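Long-range contacts in protein yahD a copper inducible hydrolase (Lactococcus lactis subsp. lactis, PDB 3OG9), which is a copper-inducible alpha/beta hydrolase of unsettled substrate, probably a serine hydrolase, which binds D-malate in its presumed active site: residues 15-25 with 103-112; 134-143 with 163-174. All coordinates share one frame; numbering follows the deposited sequence.

Contact 1. Residues 15-25 with 103-112; sequences DLAPLLLLHST and KMIAIGYSNG. With MLT (D-malate), chain C.
A17 opens the contact by setting its CB against the carbonyl of K103. P18 follows, its ring crossing M104 at about a right angle with CG 4.0 Å from the methyl CE, while P18 O accepts the N-H of I105. Strands 19-22 and 105-109 then run parallel in the central sheet of the alpha/beta-hydrolase fold. L19 and L21 share one face with I105 and I107. L19 lies alongside I105, CD2 to CD1 3.9 Å, and L21 places CD2 against CB of I107; helix 33-39 covers this face. On the other face L20 CB meets SD of M104 at 4.0 Å, under helix 76-97. The straightest of the strand bonds joins I107 N to L20 O (2.9 Å, 175°). L22 CB lies 3.4 Å from G112 CA; a CB on G112 would collide with the backbone at L22 C and H23 O. H23 ND1 donates forward to S24 O, and S24 CB lies obliquely at the Y109 ring. T25 OG1, anti to its own carbonyl carbon (chi1 -62°), donates to O5 of D-malate at 2.7 Å, while N111 ND2 reaches O2 of the other carboxylate at 2.9 Å. S110, hydrogen-bonded to H191 and with a positive phi of 55°, brings OG within 2.6 Å of malate O4 and has the position and strain of a nucleophile elbow (GxSxG), consistent with serine-hydrolase chemistry at the end of these strands.

Contact 2. Residues 134-143 with 163-174; sequences HGMQLEDFEQ and VPQKNFGDLKGD
Q137 and N167 join the loop after strand 129-133 to helix 165-177 of the alpha/beta-hydrolase fold through two hydrogen bonds between the N167 amide and the Q137 backbone. N167 OD1 accepts the N-H of Q137 at 2.7 Å on an in-plane lone pair, and N167 ND2 returns a nearly straight bond to Q137 O (3.0 Å, 175°); the two bonds fix the rotation of the asparagine amide. The Q137 side chain runs along the helix, CG anti to the backbone N (chi1 -176°). Its CB touches N167 OD1 and, more loosely, L171 CB at 4.2 Å. CG approaches D174 OD1, and CD lies over D170 CB. At the tip, OE1 takes a bond from K71 and another from water 1, which also donates to D170 OD2. NE2 donates to D174 OD1 at 2.7 Å, from above the carboxylate plane. Nearer the ligand pocket, M136 sets CB against V163 CG2 and brings CE to the N167 amide, 3.8 Å from ND2, while the G135 carbonyl meets the edge of the F168 ring. Q143 NE2 adds a weak bond to D174 OD1 and a shorter one to water 4, 2.7 Å away.

Contact 1 lies in the middle of the sheet and contact 2 at the end of strand 129-133, in the loop that follows it and helix 165-177, with their centres about 19 Å apart; along the chain the first closes before the second opens. They touch where Y109 CE1 packs against H134 CD2 at 4.1 Å. Both reach the D-malate pocket: T25, S110 and N111 from 15-25 and 103-112, and M136 from 134-143, whose side chain is about 4 Å from the ligand at the nearest atoms. R59 and N114 also hydrogen-bond D-malate, and N114 accepts from M136 N. V163 touches the probable Ser-His-Asp triad of S110, H191 and D160, its backbone N bonding weakly to D160.

Contact 1. Residues 15-25 with 103-112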
loop_
_atom_site.group_PDB
_atom_site.type_symbol
_atom_site.label_atom_id
_atom_site.label_comp_id
_atom_site.label_asym_id
_atom_site.label_seq_id
_atom_site.Cartn_x
_atom_site.Cartn_y
_atom_site.Cartn_z
ATOM N N ASP A 15 1.063 -5.652 -21.786
ATOM C CA ASP A 15 2.410 -5.035 -21.812
ATOM C C ASP A 15 2.571 -3.893 -20.797
ATOM O O ASP A 15 3.690 -3.396 -20.591
ATOM C CB ASP A 15 2.785 -4.559 -23.232
ATOM C CG ASP A 15 2.741 -5.681 -24.268
ATOM O OD1 ASP A 15 1.792 -5.724 -25.060
ATOM O OD2 ASP A 15 3.644 -6.536 -24.298
ATOM N N LEU A 16 1.463 -3.488 -20.168
ATOM C CA LEU A 16 1.480 -2.397 -19.198
ATOM C C LEU A 16 1.788 -2.918 -17.793
ATOM O O LEU A 16 1.475 -4.078 -17.465
ATOM C CB LEU A 16 0.136 -1.680 -19.189
ATOM C CG LEU A 16 -0.025 -0.346 -19.911
ATOM C CD1 LEU A 16 0.775 -0.273 -21.208
ATOM C CD2 LEU A 16 -1.508 -0.008 -20.163
ATOM N N ALA A 17 2.392 -2.057 -16.980
ATOM C CA ALA A 17 2.787 -2.388 -15.603
ATOM C C ALA A 17 1.600 -2.838 -14.753
ATOM O O ALA A 17 0.535 -2.220 -14.780
ATOM C CB ALA A 17 3.460 -1.191 -14.954
ATOM N N PRO A 18 1.787 -3.914 -13.988
ATOM C CA PRO A 18 0.689 -4.442 -13.204
ATOM C C PRO A 18 0.471 -3.598 -11.955
ATOM O O PRO A 18 1.420 -2.982 -11.431
ATOM C CB PRO A 18 1.177 -5.845 -12.842
ATOM C CG PRO A 18 2.677 -5.692 -12.750
ATOM C CD PRO A 18 3.025 -4.702 -13.833
ATOM N N LEU A 19 -0.772 -3.568 -11.494
ATOM C CA LEU A 19 -1.124 -2.888 -10.245
ATOM C C LEU A 19 -1.399 -3.932 -9.192
ATOM O O LEU A 19 -2.129 -4.890 -9.461
ATOM C CB LEU A 19 -2.392 -2.035 -10.452
ATOM C CG LEU A 19 -2.419 -1.177 -11.717
ATOM C CD1 LEU A 19 -3.770 -0.522 -11.812
ATOM C CD2 LEU A 19 -1.263 -0.138 -11.752
ATOM N N LEU A 20 -0.821 -3.774 -7.996
ATOM C CA LEU A 20 -1.205 -4.628 -6.841
ATOM C C LEU A 20 -2.084 -3.795 -5.904
ATOM O O LEU A 20 -1.628 -2.788 -5.385
ATOM C CB LEU A 20 0.040 -5.096 -6.053
ATOM C CG LEU A 20 -0.263 -5.925 -4.784
ATOM C CD1 LEU A 20 -0.849 -7.282 -5.189
ATOM C CD2 LEU A 20 0.970 -6.120 -3.836
ATOM N N LEU A 21 -3.333 -4.198 -5.686
ATOM C CA LEU A 21 -4.233 -3.412 -4.847
ATOM C C LEU A 21 -4.353 -4.014 -3.465
ATOM O O LEU A 21 -4.517 -5.233 -3.324
ATOM C CB LEU A 21 -5.650 -3.337 -5.475
ATOM C CG LEU A 21 -5.726 -3.011 -6.953
ATOM C CD1 LEU A 21 -7.196 -2.844 -7.332
ATOM C CD2 LEU A 21 -4.846 -1.774 -7.370
ATOM N N LEU A 22 -4.299 -3.146 -2.458
ATOM C CA LEU A 22 -4.382 -3.571 -1.077
ATOM C C LEU A 22 -5.411 -2.704 -0.390
ATOM O O LEU A 22 -5.316 -1.481 -0.413
ATOM C CB LEU A 22 -3.004 -3.488 -0.411
ATOM C CG LEU A 22 -1.913 -4.318 -1.107
ATOM C CD1 LEU A 22 -0.556 -3.950 -0.592
ATOM C CD2 LEU A 22 -2.185 -5.825 -0.895
ATOM N N HIS A 23 -6.409 -3.366 0.186
ATOM C CA HIS A 23 -7.603 -2.708 0.783
ATOM C C HIS A 23 -7.393 -2.146 2.196
ATOM O O HIS A 23 -6.395 -2.460 2.854
ATOM C CB HIS A 23 -8.797 -3.703 0.781
ATOM C CG HIS A 23 -8.567 -4.944 1.605
ATOM N ND1 HIS A 23 -8.599 -4.940 2.986
ATOM C CD2 HIS A 23 -8.279 -6.216 1.244
ATOM C CE1 HIS A 23 -8.351 -6.158 3.436
ATOM N NE2 HIS A 23 -8.165 -6.952 2.400
ATOM N N SER A 24 -8.328 -1.303 2.652
ATOM C CA SER A 24 -8.289 -0.780 4.014
ATOM C C SER A 24 -8.893 -1.791 4.972
ATOM O O SER A 24 -9.412 -2.815 4.561
ATOM C CB SER A 24 -9.120 0.520 4.108
ATOM O OG SER A 24 -10.474 0.210 3.774
ATOM N N THR A 25 -8.878 -1.467 6.267
ATOM C CA THR A 25 -9.535 -2.310 7.257
ATOM C C THR A 25 -10.997 -2.408 6.918
ATOM O O THR A 25 -11.668 -1.394 6.689
ATOM C CB THR A 25 -9.368 -1.725 8.675
ATOM O OG1 THR A 25 -7.978 -1.686 9.010
ATOM C CG2 THR A 25 -10.087 -2.588 9.721
ATOM N N LYS A 103 7.937 -4.453 -12.173
ATOM C CA LYS A 103 7.196 -3.371 -12.833
ATOM C C LYS A 103 5.981 -2.941 -12.007
ATOM O O LYS A 103 5.309 -1.965 -12.335
ATOM C CB LYS A 103 6.690 -3.808 -14.208
ATOM C CG LYS A 103 7.777 -4.143 -15.231
ATOM C CD LYS A 103 7.167 -4.473 -16.630
ATOM C CE LYS A 103 6.507 -3.250 -17.301
ATOM N NZ LYS A 103 5.715 -3.580 -18.561
ATOM N N MET A 104 5.702 -3.696 -10.948
ATOM C CA MET A 104 4.492 -3.536 -10.166
ATOM C C MET A 104 4.342 -2.168 -9.480
ATOM O O MET A 104 5.289 -1.605 -8.898
ATOM C CB MET A 104 4.409 -4.683 -9.154
ATOM C CG MET A 104 3.031 -5.041 -8.720
ATOM S SD MET A 104 3.056 -6.743 -8.020
ATOM C CE MET A 104 2.552 -7.799 -9.374
ATOM N N ILE A 105 3.121 -1.643 -9.567
ATOM C CA ILE A 105 2.744 -0.394 -8.917
ATOM C C ILE A 105 1.763 -0.795 -7.822
ATOM O O ILE A 105 0.690 -1.293 -8.118
ATOM C CB ILE A 105 2.070 0.563 -9.874
ATOM C CG1 ILE A 105 3.012 0.954 -11.027
ATOM C CG2 ILE A 105 1.588 1.857 -9.140
ATOM C CD1 ILE A 105 2.200 1.576 -12.200
ATOM N N ALA A 106 2.159 -0.615 -6.568
ATOM C CA ALA A 106 1.258 -0.889 -5.444
ATOM C C ALA A 106 0.383 0.299 -5.225
ATOM O O ALA A 106 0.873 1.445 -5.204
ATOM C CB ALA A 106 2.033 -1.206 -4.142
ATOM N N ILE A 107 -0.916 0.018 -5.085
ATOM C CA ILE A 107 -1.929 1.034 -4.767
ATOM C C ILE A 107 -2.664 0.525 -3.540
ATOM O O ILE A 107 -3.322 -0.515 -3.590
ATOM C CB ILE A 107 -2.931 1.257 -5.939
ATOM C CG1 ILE A 107 -2.187 1.662 -7.240
ATOM C CG2 ILE A 107 -3.955 2.357 -5.541
ATOM C CD1 ILE A 107 -3.083 1.754 -8.479
ATOM N N GLY A 108 -2.513 1.224 -2.421
ATOM C CA GLY A 108 -3.115 0.776 -1.174
ATOM C C GLY A 108 -3.852 1.909 -0.511
ATOM O O GLY A 108 -3.569 3.106 -0.749
ATOM N N TYR A 109 -4.788 1.549 0.347
ATOM C CA TYR A 109 -5.513 2.539 1.120
ATOM C C TYR A 109 -5.449 2.100 2.589
ATOM O O TYR A 109 -5.795 0.964 2.897
ATOM C CB TYR A 109 -6.950 2.598 0.619
ATOM C CG TYR A 109 -7.913 3.421 1.464
ATOM C CD1 TYR A 109 -7.486 4.561 2.149
ATOM C CD2 TYR A 109 -9.255 3.044 1.566
ATOM C CE1 TYR A 109 -8.379 5.321 2.918
ATOM C CE2 TYR A 109 -10.156 3.791 2.324
ATOM C CZ TYR A 109 -9.707 4.910 3.007
ATOM O OH TYR A 109 -10.606 5.637 3.758
ATOM N N SER A 110 -4.981 2.993 3.462
ATOM C CA SER A 110 -4.957 2.740 4.926
ATOM C C SER A 110 -4.212 1.440 5.287
ATOM O O SER A 110 -3.045 1.285 4.937
ATOM C CB SER A 110 -6.399 2.760 5.445
ATOM O OG SER A 110 -6.437 2.989 6.851
ATOM N N ASN A 111 -4.876 0.470 5.928
ATOM C CA ASN A 111 -4.201 -0.824 6.223
ATOM C C ASN A 111 -3.359 -1.399 5.058
ATOM O O ASN A 111 -2.164 -1.709 5.230
ATOM C CB ASN A 111 -5.234 -1.848 6.727
ATOM C CG ASN A 111 -4.604 -3.090 7.343
ATOM O OD1 ASN A 111 -5.037 -4.204 7.070
ATOM N ND2 ASN A 111 -3.627 -2.900 8.233
ATOM N N GLY A 112 -3.958 -1.537 3.868
ATOM C CA GLY A 112 -3.190 -2.046 2.694
ATOM C C GLY A 112 -1.981 -1.169 2.309
ATOM O O GLY A 112 -0.919 -1.674 1.949
HETATM C C1 MLT C . -3.432 -0.197 10.345
HETATM O O1 MLT C . -3.832 -1.177 11.031
HETATM O O2 MLT C . -2.772 -0.383 9.293
HETATM C C2 MLT C . -3.723 1.217 10.798
HETATM O O3 MLT C . -4.395 1.244 12.044
HETATM C C3 MLT C . -4.507 1.997 9.742
HETATM C C4 MLT C . -5.910 1.479 9.529
HETATM O O4 MLT C . -6.800 2.323 9.292
HETATM O O5 MLT C . -6.228 0.261 9.556
#

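Contact 2. Residues 134-143 with 163-174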
loop_
_atom_site.group_PDB
_atom_site.type_symbol
_atom_site.label_atom_id
_atom_site.label_comp_id
_atom_site.label_asym_id
_atom_site.label_seq_id
_atom_site.Cartn_x
_atom_site.Cartn_y
_atom_site.Cartn_z
ATOM N N HIS A 134 -3.446 7.628 2.632
ATOM C CA HIS A 134 -3.572 7.669 4.091
ATOM C C HIS A 134 -2.791 6.572 4.812
ATOM O O HIS A 134 -3.304 5.899 5.731
ATOM C CB HIS A 134 -5.059 7.721 4.489
ATOM C CG HIS A 134 -5.741 8.890 3.872
ATOM N ND1 HIS A 134 -5.461 10.180 4.260
ATOM C CD2 HIS A 134 -6.576 8.983 2.812
ATOM C CE1 HIS A 134 -6.115 11.022 3.478
ATOM N NE2 HIS A 134 -6.805 10.320 2.597
ATOM N N GLY A 135 -1.529 6.443 4.398
ATOM C CA GLY A 135 -0.599 5.518 5.003
ATOM C C GLY A 135 0.130 6.119 6.208
ATOM O O GLY A 135 0.056 7.343 6.499
ATOM N N MET A 136 0.879 5.251 6.898
ATOM C CA MET A 136 1.599 5.633 8.088
ATOM C C MET A 136 2.757 4.700 8.320
ATOM O O MET A 136 2.841 3.646 7.695
ATOM C CB MET A 136 0.657 5.574 9.294
ATOM C CG MET A 136 0.218 4.140 9.701
ATOM S SD MET A 136 -1.208 4.208 10.801
ATOM C CE MET A 136 -0.569 5.252 12.058
ATOM N N GLN A 137 3.651 5.086 9.241
ATOM C CA GLN A 137 4.704 4.177 9.690
ATOM C C GLN A 137 4.136 3.136 10.689
ATOM O O GLN A 137 3.510 3.513 11.674
ATOM C CB GLN A 137 5.840 4.999 10.330
ATOM C CG GLN A 137 7.014 4.150 10.730
ATOM C CD GLN A 137 7.970 4.851 11.624
ATOM O OE1 GLN A 137 7.632 5.213 12.766
ATOM N NE2 GLN A 137 9.191 5.042 11.134
ATOM N N LEU A 138 4.375 1.846 10.448
ATOM C CA LEU A 138 3.962 0.772 11.364
ATOM C C LEU A 138 5.007 0.444 12.465
ATOM O O LEU A 138 4.644 0.053 13.574
ATOM C CB LEU A 138 3.683 -0.498 10.546
ATOM C CG LEU A 138 2.511 -0.346 9.580
ATOM C CD1 LEU A 138 2.285 -1.663 8.917
ATOM C CD2 LEU A 138 1.246 0.134 10.351
ATOM N N GLU A 139 6.290 0.585 12.133
ATOM C CA GLU A 139 7.372 0.259 13.039
ATOM C C GLU A 139 8.626 1.078 12.697
ATOM O O GLU A 139 8.817 1.519 11.550
ATOM C CB GLU A 139 7.675 -1.258 12.993
ATOM C CG GLU A 139 7.795 -1.787 11.565
ATOM C CD GLU A 139 8.508 -3.135 11.460
ATOM O OE1 GLU A 139 9.026 -3.624 12.521
ATOM O OE2 GLU A 139 8.564 -3.675 10.310
ATOM N N ASP A 140 9.480 1.284 13.693
ATOM C CA ASP A 140 10.779 1.911 13.459
ATOM C C ASP A 140 11.818 0.786 13.442
ATOM O O ASP A 140 11.803 -0.089 14.320
ATOM C CB ASP A 140 11.071 2.923 14.566
ATOM C CG ASP A 140 12.259 3.836 14.243
ATOM O OD1 ASP A 140 12.733 3.850 13.081
ATOM O OD2 ASP A 140 12.719 4.549 15.160
ATOM N N PHE A 141 12.691 0.781 12.433
ATOM C CA PHE A 141 13.736 -0.242 12.291
ATOM C C PHE A 141 14.894 0.281 11.444
ATOM O O PHE A 141 14.806 1.370 10.904
ATOM C CB PHE A 141 13.177 -1.542 11.685
ATOM C CG PHE A 141 12.495 -1.355 10.342
ATOM C CD1 PHE A 141 13.162 -1.687 9.157
ATOM C CD2 PHE A 141 11.183 -0.864 10.265
ATOM C CE1 PHE A 141 12.542 -1.518 7.912
ATOM C CE2 PHE A 141 10.552 -0.695 9.019
ATOM C CZ PHE A 141 11.232 -1.014 7.850
ATOM N N GLU A 142 15.972 -0.501 11.352
ATOM C CA GLU A 142 17.104 -0.187 10.467
ATOM C C GLU A 142 16.818 -0.683 9.048
ATOM O O GLU A 142 16.821 -1.902 8.789
ATOM C CB GLU A 142 18.411 -0.794 11.001
ATOM C CG GLU A 142 19.668 -0.313 10.258
ATOM C CD GLU A 142 20.907 -1.137 10.589
ATOM O OE1 GLU A 142 21.157 -1.354 11.790
ATOM O OE2 GLU A 142 21.634 -1.565 9.652
ATOM N N GLN A 143 16.534 0.262 8.151
ATOM C CA GLN A 143 16.301 -0.037 6.731
ATOM C C GLN A 143 17.645 -0.248 6.060
ATOM O O GLN A 143 18.464 0.655 6.044
ATOM C CB GLN A 143 15.613 1.131 6.009
ATOM C CG GLN A 143 14.111 1.285 6.220
ATOM C CD GLN A 143 13.777 2.151 7.421
ATOM O OE1 GLN A 143 14.568 3.010 7.818
ATOM N NE2 GLN A 143 12.604 1.936 8.002
ATOM N N VAL A 163 -3.779 8.959 11.762
ATOM C CA VAL A 163 -2.376 9.116 11.448
ATOM C C VAL A 163 -1.867 10.408 12.103
ATOM O O VAL A 163 -2.174 11.497 11.631
ATOM C CB VAL A 163 -2.116 9.147 9.909
ATOM C CG1 VAL A 163 -0.627 9.419 9.586
ATOM C CG2 VAL A 163 -2.616 7.852 9.244
ATOM N N PRO A 164 -1.085 10.280 13.183
ATOM C CA PRO A 164 -0.422 11.415 13.807
ATOM C C PRO A 164 0.546 12.101 12.843
ATOM O O PRO A 164 1.234 11.423 12.055
ATOM C CB PRO A 164 0.393 10.769 14.936
ATOM C CG PRO A 164 -0.309 9.484 15.232
ATOM C CD PRO A 164 -0.783 9.012 13.884
ATOM N N GLN A 165 0.651 13.423 12.965
ATOM C CA GLN A 165 1.609 14.183 12.181
ATOM C C GLN A 165 3.032 13.646 12.323
ATOM O O GLN A 165 3.736 13.467 11.322
ATOM C CB GLN A 165 1.567 15.675 12.571
ATOM C CG GLN A 165 2.617 16.512 11.885
ATOM C CD GLN A 165 2.486 18.008 12.183
ATOM O OE1 GLN A 165 1.474 18.646 11.856
ATOM N NE2 GLN A 165 3.536 18.584 12.778
ATOM N N LYS A 166 3.458 13.391 13.561
ATOM C CA LYS A 166 4.828 12.919 13.799
ATOM C C LYS A 166 5.026 11.602 13.094
ATOM O O LYS A 166 6.088 11.348 12.514
ATOM C CB LYS A 166 5.136 12.766 15.300
ATOM C CG LYS A 166 6.557 12.153 15.590
ATOM C CD LYS A 166 7.164 12.640 16.909
ATOM C CE LYS A 166 6.599 11.910 18.115
ATOM N NZ LYS A 166 6.996 12.607 19.394
ATOM N N ASN A 167 4.020 10.740 13.184
ATOM C CA ASN A 167 4.095 9.445 12.527
ATOM C C ASN A 167 4.263 9.593 11.014
ATOM O O ASN A 167 5.139 8.953 10.414
ATOM C CB ASN A 167 2.868 8.572 12.836
ATOM C CG ASN A 167 2.958 7.215 12.136
ATOM O OD1 ASN A 167 3.081 7.155 10.905
ATOM N ND2 ASN A 167 2.983 6.142 12.910
ATOM N N PHE A 168 3.413 10.409 10.379
ATOM C CA PHE A 168 3.587 10.665 8.943
ATOM C C PHE A 168 4.968 11.269 8.588
ATOM O O PHE A 168 5.562 10.878 7.594
ATOM C CB PHE A 168 2.424 11.491 8.378
ATOM C CG PHE A 168 2.399 11.536 6.854
ATOM C CD1 PHE A 168 2.041 10.396 6.107
ATOM C CD2 PHE A 168 2.761 12.718 6.173
ATOM C CE1 PHE A 168 2.033 10.430 4.676
ATOM C CE2 PHE A 168 2.767 12.767 4.740
ATOM C CZ PHE A 168 2.418 11.624 3.996
ATOM N N GLY A 169 5.491 12.178 9.424
ATOM C CA GLY A 169 6.886 12.673 9.282
ATOM C C GLY A 169 7.952 11.585 9.296
ATOM O O GLY A 169 8.977 11.655 8.570
ATOM N N ASP A 170 7.752 10.585 10.153
ATOM C CA ASP A 170 8.665 9.442 10.220
ATOM C C ASP A 170 8.569 8.561 8.987
ATOM O O ASP A 170 9.585 8.064 8.498
ATOM C CB ASP A 170 8.457 8.602 11.503
ATOM C CG ASP A 170 9.135 9.221 12.754
ATOM O OD1 ASP A 170 10.224 9.880 12.654
ATOM O OD2 ASP A 170 8.591 9.026 13.868
ATOM N N LEU A 171 7.354 8.330 8.494
ATOM C CA LEU A 171 7.200 7.594 7.241
ATOM C C LEU A 171 7.909 8.295 6.060
ATOM O O LEU A 171 8.617 7.658 5.301
ATOM C CB LEU A 171 5.707 7.400 6.909
ATOM C CG LEU A 171 5.447 6.801 5.520
ATOM C CD1 LEU A 171 5.933 5.333 5.482
ATOM C CD2 LEU A 171 3.944 6.900 5.209
ATOM N N LYS A 172 7.689 9.593 5.913
ATOM C CA LYS A 172 8.310 10.350 4.815
ATOM C C LYS A 172 9.850 10.295 4.964
ATOM O O LYS A 172 10.604 10.054 4.000
ATOM C CB LYS A 172 7.836 11.803 4.895
ATOM C CG LYS A 172 6.444 12.062 4.374
ATOM C CD LYS A 172 6.242 13.596 4.271
ATOM C CE LYS A 172 6.315 14.299 5.623
ATOM N NZ LYS A 172 6.143 15.767 5.414
ATOM N N GLY A 173 10.287 10.497 6.198
ATOM C CA GLY A 173 11.721 10.455 6.543
ATOM C C GLY A 173 12.349 9.111 6.220
ATOM O O GLY A 173 13.433 9.056 5.640
ATOM N N ASP A 174 11.695 8.005 6.599
ATOM C CA ASP A 174 12.229 6.676 6.250
ATOM C C ASP A 174 12.347 6.505 4.747
ATOM O O ASP A 174 13.360 6.021 4.261
ATOM C CB ASP A 174 11.376 5.535 6.829
ATOM C CG ASP A 174 11.543 5.387 8.364
ATOM O OD1 ASP A 174 10.784 4.603 8.967
ATOM O OD2 ASP A 174 12.441 6.021 8.952
HETATM O O HOH W 1 6.464 7.420 14.170
HETATM O O HOH W 2 11.602 6.281 11.617
HETATM O O HOH W 3 8.919 2.161 8.670
HETATM O O HOH W 4 12.575 3.195 10.438
HETATM O O HOH W 5 14.840 5.623 9.820
HETATM O O HOH W 6 15.070 4.294 5.448
#